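Long-range contacts in putative aldehyde dehydrogenase AldY (Bacillus subtilis, PDB 4DNG), which probably oxidises aldehydes to carboxylates with NAD(+) and may help protect cells against stress from ethanol and related compounds: residues Gly349-Val354 with Val367-Asp372; Asn361-Tyr366 with Phe383-Thr388. All coordinates share one frame; numbering follows the deposited sequence.

Interaction 1 (Gly349-Val354 with Val367-Asp372)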
loop_
_atom_site.group_PDB
_atom_site.type_symbol
_atom_site.label_atom_id
_atom_site.label_comp_id
_atom_site.label_asym_id
_atom_site.label_seq_id
_atom_site.Cartn_x
_atom_site.Cartn_y
_atom_site.Cartn_z
ATOM N N GLY A 349 9.086 40.348 6.861
ATOM C CA GLY A 349 9.182 41.338 5.787
ATOM C C GLY A 349 8.109 41.303 4.709
ATOM O O GLY A 349 7.874 42.313 4.042
ATOM N N ILE A 350 7.456 40.153 4.531
ATOM C CA ILE A 350 6.519 39.945 3.417
ATOM C C ILE A 350 5.393 40.976 3.391
ATOM O O ILE A 350 4.751 41.213 4.402
ATOM C CB ILE A 350 5.923 38.522 3.413
ATOM C CG1 ILE A 350 6.992 37.487 3.034
ATOM C CG2 ILE A 350 4.759 38.424 2.435
ATOM C CD1 ILE A 350 7.671 36.820 4.210
ATOM N N GLU A 351 5.177 41.596 2.233
ATOM C CA GLU A 351 4.100 42.568 2.068
ATOM C C GLU A 351 2.730 41.937 2.312
ATOM O O GLU A 351 2.529 40.743 2.110
ATOM C CB GLU A 351 4.152 43.212 0.673
ATOM C CG GLU A 351 3.161 44.356 0.474
ATOM C CD GLU A 351 3.149 44.933 -0.931
ATOM O OE1 GLU A 351 3.824 44.383 -1.828
ATOM O OE2 GLU A 351 2.452 45.949 -1.140
ATOM N N LEU A 352 1.796 42.757 2.761
ATOM C CA LEU A 352 0.429 42.337 2.939
ATOM C C LEU A 352 -0.413 43.290 2.114
ATOM O O LEU A 352 -0.663 44.420 2.527
ATOM C CB LEU A 352 0.039 42.406 4.422
ATOM C CG LEU A 352 -1.330 41.897 4.874
ATOM C CD1 LEU A 352 -1.502 40.416 4.561
ATOM C CD2 LEU A 352 -1.487 42.128 6.364
ATOM N N ALA A 353 -0.815 42.835 0.930
ATOM C CA ALA A 353 -1.659 43.639 0.050
ATOM C C ALA A 353 -3.040 43.850 0.662
ATOM O O ALA A 353 -3.551 44.973 0.678
ATOM C CB ALA A 353 -1.768 43.006 -1.326
ATOM N N VAL A 354 -3.624 42.770 1.179
ATOM C CA VAL A 354 -4.927 42.837 1.840
ATOM C C VAL A 354 -4.810 42.385 3.297
ATOM O O VAL A 354 -4.440 41.246 3.579
ATOM C CB VAL A 354 -5.985 42.002 1.083
ATOM C CG1 VAL A 354 -7.298 41.955 1.848
ATOM C CG2 VAL A 354 -6.203 42.559 -0.314
ATOM N N VAL A 367 -4.202 38.607 2.299
ATOM C CA VAL A 367 -3.436 38.279 1.106
ATOM C C VAL A 367 -2.021 38.836 1.233
ATOM O O VAL A 367 -1.815 40.055 1.312
ATOM C CB VAL A 367 -4.124 38.743 -0.209
ATOM C CG1 VAL A 367 -3.274 38.349 -1.420
ATOM C CG2 VAL A 367 -5.537 38.151 -0.340
ATOM N N PHE A 368 -1.059 37.919 1.287
ATOM C CA PHE A 368 0.358 38.248 1.239
ATOM C C PHE A 368 0.842 38.160 -0.208
ATOM O O PHE A 368 0.445 37.258 -0.953
ATOM C CB PHE A 368 1.155 37.290 2.121
ATOM C CG PHE A 368 0.953 37.510 3.590
ATOM C CD1 PHE A 368 1.642 38.520 4.254
ATOM C CD2 PHE A 368 0.077 36.701 4.320
ATOM C CE1 PHE A 368 1.460 38.726 5.619
ATOM C CE2 PHE A 368 -0.109 36.905 5.677
ATOM C CZ PHE A 368 0.584 37.920 6.328
ATOM N N VAL A 369 1.681 39.107 -0.615
ATOM C CA VAL A 369 2.153 39.146 -1.994
ATOM C C VAL A 369 3.668 39.196 -2.048
ATOM O O VAL A 369 4.318 39.594 -1.077
ATOM C CB VAL A 369 1.556 40.332 -2.795
ATOM C CG1 VAL A 369 0.066 40.129 -3.026
ATOM C CG2 VAL A 369 1.822 41.665 -2.102
ATOM N N GLY A 370 4.208 38.783 -3.193
ATOM C CA GLY A 370 5.638 38.829 -3.467
ATOM C C GLY A 370 6.447 37.973 -2.520
ATOM O O GLY A 370 7.580 38.323 -2.181
ATOM N N ALA A 371 5.853 36.862 -2.083
ATOM C CA ALA A 371 6.508 35.935 -1.171
ATOM C C ALA A 371 7.489 34.992 -1.864
ATOM O O ALA A 371 7.287 34.606 -3.014
ATOM C CB ALA A 371 5.462 35.123 -0.432
ATOM N N ASP A 372 8.537 34.605 -1.140
ATOM C CA ASP A 372 9.403 33.506 -1.556
ATOM C C ASP A 372 8.631 32.186 -1.507
ATOM O O ASP A 372 7.794 31.987 -0.633
ATOM C CB ASP A 372 10.607 33.415 -0.628
ATOM C CG ASP A 372 11.887 33.078 -1.363
ATOM O OD1 ASP A 372 12.525 34.027 -1.871
ATOM O OD2 ASP A 372 12.259 31.878 -1.418
#
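L352 and F368 meet at the apolar centre of this antiparallel strand pair: methyl CD1 of L352 stands over the middle of the F368 ring, 3.5 Å from its centroid and 11° off the ring normal, a CH-pi contact. CG of L352 lies anti to the backbone N (chi1 -175°), and chi2 near 61° then sets CD1, the methyl that meets the ring. I350 comes to the same ring obliquely, CG2 lying 3.6 Å from CD1 of F368, and its side chain crosses the phenylalanine at about a right angle. At the ring edge, close to its plane, sits the carbonyl O of E351, 3.2 Å from CD1 of F368.

The reverse side of the strands carries V369, V354 and V367. CG1 of V369 packs on CB of A353, and its CG2 packs against the extended chain of E351, nearest to OE1 (3.4 Å); the carboxylate remains at the exposed margin. V354 and V367 touch through their CB atoms.

Backbone bonds close the polar edge. V354 and V367 form an antiparallel hydrogen-bonded pair, V367 N to V354 O at 2.9 Å and V354 N to V367 O at 3.3 Å. A353 and V354 both face V367, which makes a classic beta bulge and shifts the register by one residue from the L352–F368 pair. Before the strand, G349 ends the preceding helix in a Schellman motif.

Strand 351-354 thus pairs antiparallel with 362-369 at the margin of a mixed sheet that continues into strand 386-392, structural packing away from the predicted active site. On the F368 face lies helix 332-347, with I342 and A345 against the phenylalanine and K346 beside L352. Helix 297-313 packs on the other face through F307, T308 and K312.

Interaction 2 (Asn361-Tyr366 with Phe383-Thr388)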
loop_
_atom_site.group_PDB
_atom_site.type_symbol
_atom_site.label_atom_id
_atom_site.label_comp_id
_atom_site.label_asym_id
_atom_site.label_seq_id
_atom_site.Cartn_x
_atom_site.Cartn_y
_atom_site.Cartn_z
ATOM N N ASN A 361 -15.065 34.946 16.079
ATOM C CA ASN A 361 -14.260 33.798 15.679
ATOM C C ASN A 361 -14.078 33.684 14.148
ATOM O O ASN A 361 -13.590 32.663 13.626
ATOM C CB ASN A 361 -14.789 32.510 16.327
ATOM C CG ASN A 361 -15.029 32.668 17.827
ATOM O OD1 ASN A 361 -16.178 32.748 18.286
ATOM N ND2 ASN A 361 -13.941 32.725 18.596
ATOM N N VAL A 362 -14.463 34.754 13.448
ATOM C CA VAL A 362 -14.247 34.884 12.009
ATOM C C VAL A 362 -12.943 35.633 11.779
ATOM O O VAL A 362 -12.724 36.700 12.352
ATOM C CB VAL A 362 -15.378 35.709 11.334
ATOM C CG1 VAL A 362 -15.063 35.941 9.867
ATOM C CG2 VAL A 362 -16.747 35.034 11.480
ATOM N N LEU A 363 -12.063 35.101 10.951
ATOM C CA LEU A 363 -11.062 35.994 10.391
ATOM C C LEU A 363 -11.249 36.252 8.895
ATOM O O LEU A 363 -11.518 35.338 8.107
ATOM C CB LEU A 363 -9.623 35.676 10.825
ATOM C CG LEU A 363 -8.809 34.455 10.447
ATOM C CD1 LEU A 363 -8.029 34.710 9.170
ATOM C CD2 LEU A 363 -7.849 34.186 11.591
ATOM N N THR A 364 -11.162 37.537 8.553
ATOM C CA THR A 364 -11.421 38.043 7.223
ATOM C C THR A 364 -10.160 37.823 6.438
ATOM O O THR A 364 -9.078 37.812 7.027
ATOM C CB THR A 364 -11.705 39.543 7.255
ATOM O OG1 THR A 364 -10.623 40.190 7.926
ATOM C CG2 THR A 364 -13.027 39.836 7.995
ATOM N N PRO A 365 -10.293 37.655 5.108
ATOM C CA PRO A 365 -9.181 37.218 4.266
ATOM C C PRO A 365 -7.910 38.067 4.433
ATOM O O PRO A 365 -8.001 39.294 4.593
ATOM C CB PRO A 365 -9.733 37.361 2.838
ATOM C CG PRO A 365 -11.211 37.360 2.980
ATOM C CD PRO A 365 -11.519 37.927 4.329
ATOM N N TYR A 366 -6.750 37.402 4.415
ATOM C CA TYR A 366 -5.449 38.074 4.309
ATOM C C TYR A 366 -4.777 37.649 3.017
ATOM O O TYR A 366 -4.768 36.464 2.680
ATOM C CB TYR A 366 -4.517 37.710 5.469
ATOM C CG TYR A 366 -4.914 38.239 6.836
ATOM C CD1 TYR A 366 -6.031 37.729 7.517
ATOM C CD2 TYR A 366 -4.144 39.218 7.473
ATOM C CE1 TYR A 366 -6.383 38.201 8.778
ATOM C CE2 TYR A 366 -4.484 39.696 8.729
ATOM C CZ TYR A 366 -5.600 39.184 9.380
ATOM O OH TYR A 366 -5.938 39.667 10.626
ATOM N N PHE A 383 -5.397 26.029 6.222
ATOM C CA PHE A 383 -6.824 26.059 6.269
ATOM C C PHE A 383 -7.321 27.253 7.052
ATOM O O PHE A 383 -7.988 27.107 8.052
ATOM C CB PHE A 383 -7.405 24.774 6.815
ATOM C CG PHE A 383 -8.540 24.278 5.996
ATOM C CD1 PHE A 383 -8.314 23.493 4.898
ATOM C CD2 PHE A 383 -9.818 24.665 6.275
ATOM C CE1 PHE A 383 -9.348 23.060 4.111
ATOM C CE2 PHE A 383 -10.862 24.239 5.492
ATOM C CZ PHE A 383 -10.628 23.430 4.410
ATOM N N ALA A 384 -6.906 28.428 6.611
ATOM C CA ALA A 384 -7.419 29.705 7.059
ATOM C C ALA A 384 -7.575 30.547 5.819
ATOM O O ALA A 384 -6.958 30.244 4.823
ATOM C CB ALA A 384 -6.435 30.347 7.997
ATOM N N PRO A 385 -8.398 31.587 5.837
ATOM C CA PRO A 385 -8.489 32.415 4.627
ATOM C C PRO A 385 -7.257 33.304 4.433
ATOM O O PRO A 385 -7.343 34.530 4.472
ATOM C CB PRO A 385 -9.780 33.218 4.828
ATOM C CG PRO A 385 -10.082 33.155 6.294
ATOM C CD PRO A 385 -9.248 32.082 6.938
ATOM N N ILE A 386 -6.115 32.656 4.228
ATOM C CA ILE A 386 -4.859 33.329 3.947
ATOM C C ILE A 386 -4.349 32.858 2.595
ATOM O O ILE A 386 -4.232 31.658 2.342
ATOM C CB ILE A 386 -3.803 33.068 5.050
ATOM C CG1 ILE A 386 -4.255 33.690 6.375
ATOM C CG2 ILE A 386 -2.445 33.670 4.679
ATOM C CD1 ILE A 386 -3.728 32.943 7.587
ATOM N N ALA A 387 -4.079 33.819 1.721
ATOM C CA ALA A 387 -3.527 33.540 0.396
ATOM C C ALA A 387 -2.113 34.091 0.314
ATOM O O ALA A 387 -1.798 35.100 0.948
ATOM C CB ALA A 387 -4.399 34.141 -0.704
ATOM N N THR A 388 -1.270 33.408 -0.456
ATOM C CA THR A 388 0.117 33.810 -0.653
ATOM C C THR A 388 0.444 33.776 -2.159
ATOM O O THR A 388 0.280 32.747 -2.826
ATOM C CB THR A 388 1.088 32.915 0.155
ATOM O OG1 THR A 388 0.675 32.861 1.527
ATOM C CG2 THR A 388 2.506 33.449 0.087
#
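L363 lays its CD1 methyl against the ring of P385, 3.7 Å from CD and 3.9 Å from CG of that proline, and the two side chains meet at a slant. With CG of L363 between backbone N and carbonyl carbon (chi1 68°), chi2 of 90° then sets CD1, which meets P385. The same proline ring also meets the backbone of L363: CG of P385 is 3.2 Å from O of L363. P385 buries more surface here than any other residue of the two segments. Further along, CB of Y366 touches CG1 of I386 at 4.1 Å; these two residues form the parallel bridge and put their side chains on the same face of the sheet.

Two nearly linear backbone hydrogen bonds hold I386 between them. Y366 N donates to P385 O at 2.9 Å, and A387 N donates to Y366 O at the same length, so Y366 uses both its N-H and its carbonyl on residues either side of I386, as in a regular parallel pair. CA-H...O contacts add to each acceptor, from CA of P365 to P385 O and from CA of I386 to Y366 O. P385 is the centre of an inverse gamma turn, in which I386 N bonds back to A384 O; the chain therefore bends just before strand 386-392 begins.

The contact joins the two strands of a beta-alpha-beta unit whose connecting segment includes helix 376-379. I342 of helix 332-347 touches both Y366 and I386, whereas helix 297-313 reaches P365 through V311 and A387 through F307. F280 of helix 268-281 packs on both prolines, and K279 from that helix hydrogen-bonds to the carbonyls of A384 and I386.

Overall arrangement
Strand 362-369 illustrates how one strand serves two neighbours of different kinds. Interaction 1 joins it to the antiparallel strand 351-354 at a partly buried part of the sheet, where an aromatic CH-pi contact sits beside an exposed glutamate. Interaction 2 joins it to strand 386-392, is buried throughout, and relies on proline and aliphatic packing and a parallel bridge, where interaction 1 has an antiparallel pair with a bulge. The two meet directly: F368 N probably hydrogen-bonds to A387 O, and A371 packs on T388. Helices 332-347 and 297-313 contribute to both contacts, which lie away from the predicted active-site residues and the probable NAD(+) site.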